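Long-range contacts in lantibiotic dehydratase (Microbispora corallina, PDB 5EHK), which probably dehydrates serine and threonine residues of the NAI-107 precursor peptide, using glutamyl-tRNA for glutamylation and then eliminating glutamate to give dehydroamino acids: residues 1005-1010 and 1098-1103; 1017-1023 and 1103-1107. All blocks are in the same frame, centred on the assembly; numbering follows the deposited sequence.

Contact 1 of 2, residues 1005-1010 and 1098-1103; sequences ELPPDY and GLARGA
A loop and the first turn of a short helix lie against a helix face opened by a GxxxG pattern, in the helical end of the C-terminal region of the lantibiotic dehydratase, the region of glutamate elimination in relatives. Residues 1098-1103 are wholly helical, within helix 1090-1109. Opposite them, Leu1006 and Pro1007 are extended (psi 138° and 149°). Pro1007 is the N-cap of helix 1008-1011, and its O accepts a 3.0 Å hydrogen bond from Tyr1010 N. The CA atoms pair Leu1006 with Gly1098 at 5.0 Å and Tyr1010 with Leu1099 at 5.6 Å.

Gly1098 comes first, its CA 3.6 Å from Pro1007 CD; a beta carbon on Gly1098 would clash with that proline ring. Leu1099 (chi1 m) brings CD1 to 3.6 Å from Pro1007 CG, while its carbonyl O lies 4.0 Å from Tyr1010 CD1; Trp1017 also packs on this leucine. Arg1101 stretches back with chi1 and chi2 both t and chi3 p, so that NH2 reaches 3.4 Å from Leu1006 CD1 and 3.5 Å from Glu1005 O, both near the guanidinium plane. The Glu1005 carboxylate adds only charge proximity, with OE1 4.6 Å from Arg1101 NH2. Gly1102, one helical turn beyond Gly1098, faces the ring of Tyr1010 (chi1 t), whose CE2 would collide with any beta carbon there. At Ala1103 the ring makes a looser contact, Tyr1010 CE1 to Ala1103 CB at 4.4 Å. The phenol reaches past the second glycine, setting Tyr1010 OH 3.0 Å from Gly1102 C.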
loop_
_atom_site.group_PDB
_atom_site.type_symbol
_atom_site.label_atom_id
_atom_site.label_comp_id
_atom_site.label_asym_id
_atom_site.label_seq_id
_atom_site.Cartn_x
_atom_site.Cartn_y
_atom_site.Cartn_z
ATOM N N GLU A 1005 11.279 -8.449 -28.878
ATOM C CA GLU A 1005 11.287 -7.383 -27.877
ATOM C C GLU A 1005 11.958 -6.116 -28.417
ATOM O O GLU A 1005 12.186 -5.167 -27.662
ATOM C CB GLU A 1005 12.073 -7.833 -26.638
ATOM C CG GLU A 1005 11.528 -9.042 -25.891
ATOM C CD GLU A 1005 12.362 -9.378 -24.646
ATOM O OE1 GLU A 1005 13.445 -8.773 -24.456
ATOM O OE2 GLU A 1005 11.927 -10.242 -23.849
ATOM N N LEU A 1006 12.282 -6.106 -29.709
ATOM C CA LEU A 1006 12.822 -4.912 -30.352
ATOM C C LEU A 1006 11.870 -3.752 -30.186
ATOM O O LEU A 1006 10.671 -3.909 -30.333
ATOM C CB LEU A 1006 13.088 -5.142 -31.837
ATOM C CG LEU A 1006 14.507 -5.508 -32.262
ATOM C CD1 LEU A 1006 15.138 -6.504 -31.297
ATOM C CD2 LEU A 1006 14.489 -6.061 -33.674
ATOM N N PRO A 1007 12.406 -2.570 -29.895
ATOM C CA PRO A 1007 11.506 -1.453 -29.609
ATOM C C PRO A 1007 10.878 -0.921 -30.879
ATOM O O PRO A 1007 11.473 -1.041 -31.943
ATOM C CB PRO A 1007 12.441 -0.408 -29.005
ATOM C CG PRO A 1007 13.781 -0.700 -29.640
ATOM C CD PRO A 1007 13.830 -2.194 -29.811
ATOM N N PRO A 1008 9.655 -0.396 -30.772
ATOM C CA PRO A 1008 8.951 0.303 -31.846
ATOM C C PRO A 1008 9.881 1.188 -32.671
ATOM O O PRO A 1008 10.036 0.943 -33.869
ATOM C CB PRO A 1008 7.937 1.159 -31.083
ATOM C CG PRO A 1008 7.703 0.411 -29.774
ATOM C CD PRO A 1008 8.759 -0.667 -29.638
ATOM N N ASP A 1009 10.521 2.158 -32.021
ATOM C CA ASP A 1009 11.399 3.134 -32.680
ATOM C C ASP A 1009 12.452 2.498 -33.590
ATOM O O ASP A 1009 12.957 3.141 -34.514
ATOM C CB ASP A 1009 12.128 3.947 -31.613
ATOM C CG ASP A 1009 11.190 4.713 -30.726
ATOM O OD1 ASP A 1009 10.455 5.587 -31.240
ATOM O OD2 ASP A 1009 11.135 4.371 -29.525
ATOM N N TYR A 1010 12.790 1.241 -33.322
ATOM C CA TYR A 1010 13.707 0.520 -34.186
ATOM C C TYR A 1010 13.009 -0.095 -35.402
ATOM O O TYR A 1010 13.458 0.081 -36.536
ATOM C CB TYR A 1010 14.511 -0.542 -33.414
ATOM C CG TYR A 1010 15.415 -1.317 -34.339
ATOM C CD1 TYR A 1010 16.540 -0.722 -34.896
ATOM C CD2 TYR A 1010 15.127 -2.628 -34.685
ATOM C CE1 TYR A 1010 17.357 -1.409 -35.773
ATOM C CE2 TYR A 1010 15.940 -3.328 -35.555
ATOM C CZ TYR A 1010 17.054 -2.713 -36.095
ATOM O OH TYR A 1010 17.871 -3.400 -36.962
ATOM N N GLY A 1098 17.678 -2.587 -27.129
ATOM C CA GLY A 1098 17.030 -3.114 -28.316
ATOM C C GLY A 1098 17.587 -2.482 -29.575
ATOM O O GLY A 1098 18.049 -3.188 -30.472
ATOM N N LEU A 1099 17.522 -1.153 -29.638
ATOM C CA LEU A 1099 18.073 -0.389 -30.750
ATOM C C LEU A 1099 19.425 -0.922 -31.184
ATOM O O LEU A 1099 19.657 -1.163 -32.362
ATOM C CB LEU A 1099 18.211 1.097 -30.403
ATOM C CG LEU A 1099 17.047 2.083 -30.527
ATOM C CD1 LEU A 1099 16.093 2.038 -29.354
ATOM C CD2 LEU A 1099 17.621 3.471 -30.667
ATOM N N ALA A 1100 20.318 -1.102 -30.225
ATOM C CA ALA A 1100 21.656 -1.550 -30.534
ATOM C C ALA A 1100 21.624 -3.006 -30.965
ATOM O O ALA A 1100 22.338 -3.399 -31.892
ATOM C CB ALA A 1100 22.555 -1.368 -29.325
ATOM N N ARG A 1101 20.787 -3.797 -30.291
ATOM C CA ARG A 1101 20.657 -5.227 -30.584
ATOM C C ARG A 1101 20.191 -5.467 -32.013
ATOM O O ARG A 1101 20.827 -6.217 -32.760
ATOM C CB ARG A 1101 19.748 -5.916 -29.577
ATOM C CG ARG A 1101 19.626 -7.404 -29.778
ATOM C CD ARG A 1101 18.706 -8.026 -28.726
ATOM N NE ARG A 1101 17.320 -7.552 -28.759
ATOM C CZ ARG A 1101 16.720 -6.887 -27.774
ATOM N NH1 ARG A 1101 17.375 -6.585 -26.666
ATOM N NH2 ARG A 1101 15.452 -6.522 -27.897
ATOM N N GLY A 1102 19.076 -4.832 -32.377
ATOM C CA GLY A 1102 18.578 -4.866 -33.740
ATOM C C GLY A 1102 19.647 -4.459 -34.746
ATOM O O GLY A 1102 19.988 -5.242 -35.631
ATOM N N ALA A 1103 20.202 -3.256 -34.584
ATOM C CA ALA A 1103 21.199 -2.698 -35.515
ATOM C C ALA A 1103 22.384 -3.625 -35.823
ATOM O O ALA A 1103 22.744 -3.816 -36.987
ATOM C CB ALA A 1103 21.703 -1.335 -35.029
#

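Contact 2 of 2, residues 1017-1023 and 1103-1107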
loop_
_atom_site.group_PDB
_atom_site.type_symbol
_atom_site.label_atom_id
_atom_site.label_comp_id
_atom_site.label_asym_id
_atom_site.label_seq_id
_atom_site.Cartn_x
_atom_site.Cartn_y
_atom_site.Cartn_z
ATOM N N TRP A 1017 19.221 3.033 -37.730
ATOM C CA TRP A 1017 20.000 2.447 -36.655
ATOM C C TRP A 1017 21.108 1.530 -37.134
ATOM O O TRP A 1017 22.178 1.466 -36.524
ATOM C CB TRP A 1017 19.064 1.758 -35.669
ATOM C CG TRP A 1017 18.087 2.736 -35.097
ATOM C CD1 TRP A 1017 16.740 2.725 -35.250
ATOM C CD2 TRP A 1017 18.392 3.883 -34.291
ATOM N NE1 TRP A 1017 16.177 3.790 -34.589
ATOM C CE2 TRP A 1017 17.170 4.517 -33.990
ATOM C CE3 TRP A 1017 19.578 4.434 -33.795
ATOM C CZ2 TRP A 1017 17.097 5.674 -33.215
ATOM C CZ3 TRP A 1017 19.504 5.578 -33.023
ATOM C CH2 TRP A 1017 18.272 6.187 -32.742
ATOM N N GLN A 1018 20.859 0.821 -38.224
ATOM C CA GLN A 1018 21.893 -0.007 -38.814
ATOM C C GLN A 1018 23.054 0.853 -39.291
ATOM O O GLN A 1018 24.218 0.475 -39.161
ATOM C CB GLN A 1018 21.313 -0.790 -39.978
ATOM C CG GLN A 1018 20.404 -1.909 -39.553
ATOM C CD GLN A 1018 19.516 -2.364 -40.683
ATOM O OE1 GLN A 1018 19.894 -2.289 -41.854
ATOM N NE2 GLN A 1018 18.322 -2.837 -40.341
ATOM N N LYS A 1019 22.732 2.026 -39.825
ATOM C CA LYS A 1019 23.750 2.915 -40.378
ATOM C C LYS A 1019 24.546 3.622 -39.289
ATOM O O LYS A 1019 25.745 3.858 -39.439
ATOM C CB LYS A 1019 23.104 3.941 -41.316
ATOM C CG LYS A 1019 22.557 3.361 -42.625
ATOM C CD LYS A 1019 21.700 4.393 -43.356
ATOM C CE LYS A 1019 22.486 5.660 -43.694
ATOM N NZ LYS A 1019 21.643 6.647 -44.433
ATOM N N LEU A 1020 23.864 3.952 -38.196
ATOM C CA LEU A 1020 24.474 4.658 -37.069
ATOM C C LEU A 1020 25.296 3.710 -36.182
ATOM O O LEU A 1020 26.474 3.954 -35.915
ATOM C CB LEU A 1020 23.401 5.375 -36.242
ATOM C CG LEU A 1020 23.838 6.326 -35.130
ATOM C CD1 LEU A 1020 24.521 7.518 -35.728
ATOM C CD2 LEU A 1020 22.655 6.764 -34.292
ATOM N N ILE A 1021 24.667 2.634 -35.725
ATOM C CA ILE A 1021 25.296 1.735 -34.774
ATOM C C ILE A 1021 25.941 0.565 -35.495
ATOM O O ILE A 1021 25.342 -0.500 -35.610
ATOM C CB ILE A 1021 24.270 1.234 -33.730
ATOM C CG1 ILE A 1021 23.539 2.417 -33.090
ATOM C CG2 ILE A 1021 24.941 0.393 -32.652
ATOM C CD1 ILE A 1021 22.248 2.030 -32.442
ATOM N N ASP A 1022 27.176 0.771 -35.952
ATOM C CA ASP A 1022 27.892 -0.205 -36.787
ATOM C C ASP A 1022 29.351 -0.395 -36.352
ATOM O O ASP A 1022 30.291 0.040 -37.036
ATOM C CB ASP A 1022 27.821 0.225 -38.263
ATOM C CG ASP A 1022 28.451 -0.791 -39.223
ATOM O OD1 ASP A 1022 28.698 -1.960 -38.821
ATOM O OD2 ASP A 1022 28.699 -0.395 -40.389
ATOM N N PRO A 1023 29.542 -1.058 -35.208
ATOM C CA PRO A 1023 30.894 -1.255 -34.693
ATOM C C PRO A 1023 31.670 -2.185 -35.606
ATOM O O PRO A 1023 32.823 -1.898 -35.914
ATOM C CB PRO A 1023 30.666 -1.914 -33.324
ATOM C CG PRO A 1023 29.178 -1.783 -33.058
ATOM C CD PRO A 1023 28.529 -1.739 -34.389
ATOM N N ALA A 1103 20.202 -3.256 -34.584
ATOM C CA ALA A 1103 21.199 -2.698 -35.515
ATOM C C ALA A 1103 22.384 -3.625 -35.823
ATOM O O ALA A 1103 22.744 -3.816 -36.987
ATOM C CB ALA A 1103 21.703 -1.335 -35.029
ATOM N N VAL A 1104 23.016 -4.163 -34.785
ATOM C CA VAL A 1104 24.184 -4.999 -35.005
ATOM C C VAL A 1104 23.795 -6.389 -35.508
ATOM O O VAL A 1104 24.577 -7.036 -36.191
ATOM C CB VAL A 1104 25.100 -5.089 -33.771
ATOM C CG1 VAL A 1104 25.499 -3.692 -33.314
ATOM C CG2 VAL A 1104 24.436 -5.884 -32.668
ATOM N N GLN A 1105 22.599 -6.854 -35.164
ATOM C CA GLN A 1105 22.107 -8.116 -35.709
ATOM C C GLN A 1105 21.815 -8.002 -37.207
ATOM O O GLN A 1105 22.213 -8.866 -37.990
ATOM C CB GLN A 1105 20.892 -8.637 -34.933
ATOM C CG GLN A 1105 21.265 -9.451 -33.690
ATOM C CD GLN A 1105 20.060 -9.879 -32.866
ATOM O OE1 GLN A 1105 18.949 -9.362 -33.037
ATOM N NE2 GLN A 1105 20.276 -10.836 -31.966
ATOM N N ASP A 1106 21.106 -6.944 -37.592
ATOM C CA ASP A 1106 20.795 -6.701 -38.999
ATOM C C ASP A 1106 22.043 -6.448 -39.841
ATOM O O ASP A 1106 22.120 -6.901 -40.979
ATOM C CB ASP A 1106 19.833 -5.520 -39.167
ATOM C CG ASP A 1106 18.447 -5.811 -38.630
ATOM O OD1 ASP A 1106 18.198 -6.959 -38.186
ATOM O OD2 ASP A 1106 17.604 -4.885 -38.657
ATOM N N ASN A 1107 23.018 -5.726 -39.294
ATOM C CA ASN A 1107 24.278 -5.522 -40.008
ATOM C C ASN A 1107 25.003 -6.831 -40.253
ATOM O O ASN A 1107 25.750 -6.960 -41.207
ATOM C CB ASN A 1107 25.205 -4.533 -39.281
ATOM C CG ASN A 1107 24.684 -3.100 -39.304
ATOM O OD1 ASN A 1107 23.849 -2.727 -40.128
ATOM N ND2 ASN A 1107 25.195 -2.287 -38.400
#
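Ala1103 sits at the apolar centre of this helix-helix contact, where the C-terminal end of helix 1014-1020 and the loop leaving it pack on helix 1090-1109 within the helical C-terminal part of the enzyme. With Gln1018 and Ala1103 CA atoms only 4.3 Å apart, the small methyl lets the backbones come close: Ala1103 CB is 3.2 Å from Trp1017 O, 4.1 Å from Trp1017 CB and 3.9 Å from Ile1021 CB. The helix ends at this point, since Ile1021 is the first residue to leave helical angles.

Beyond the alanine, Val1104 CG1 continues the apolar seam, 4.2 Å from Ile1021 CG2 and 3.8 Å from Pro1023 CD. Helix 950-965 touches the same isoleucine and proline through Ala959, so they are held between two helices.

Farther out, the contact turns polar. Asp1106 OD2 lies 2.7 Å from Gln1018 NE2, but the firmer partner of the Asp1106 carboxylate is Arg1003, which forms a salt bridge with OD1. Asp1022 OD1 accepts a hydrogen bond from Gly1025 N and is 3.5 Å from Asn1107 ND2. One turn along from Ala1103, Asn1107 supplies the clear hydrogen bond across the contact, made to a carbonyl in the last turn of the opposing helix: Asn1107 ND2 donates to Gln1018 O at 3.0 Å, with an angle of 155° at the hydrogen.

How the contacts relate
Contacts 1 and 2 lie side by side, their centres 10 Å apart, on successive turns of helix 1090-1109, and share Ala1103. Along the chain, 1005-1010 and 1017-1023 come first, then 1098-1103 and 1103-1107, so the consecutive helices 1008-1011 and 1014-1020 both dock on the last helix of the chain, after an intervening run that is largely helical. The two are also joined directly: Trp1017 CZ2 packs 3.4 Å from Leu1099 CD2, and Tyr1010 OH lies 2.3 Å from Asp1106 OD2. Together they knit the chain's C-terminal helix into the helical part of the C-terminal region, far from the chain's centre.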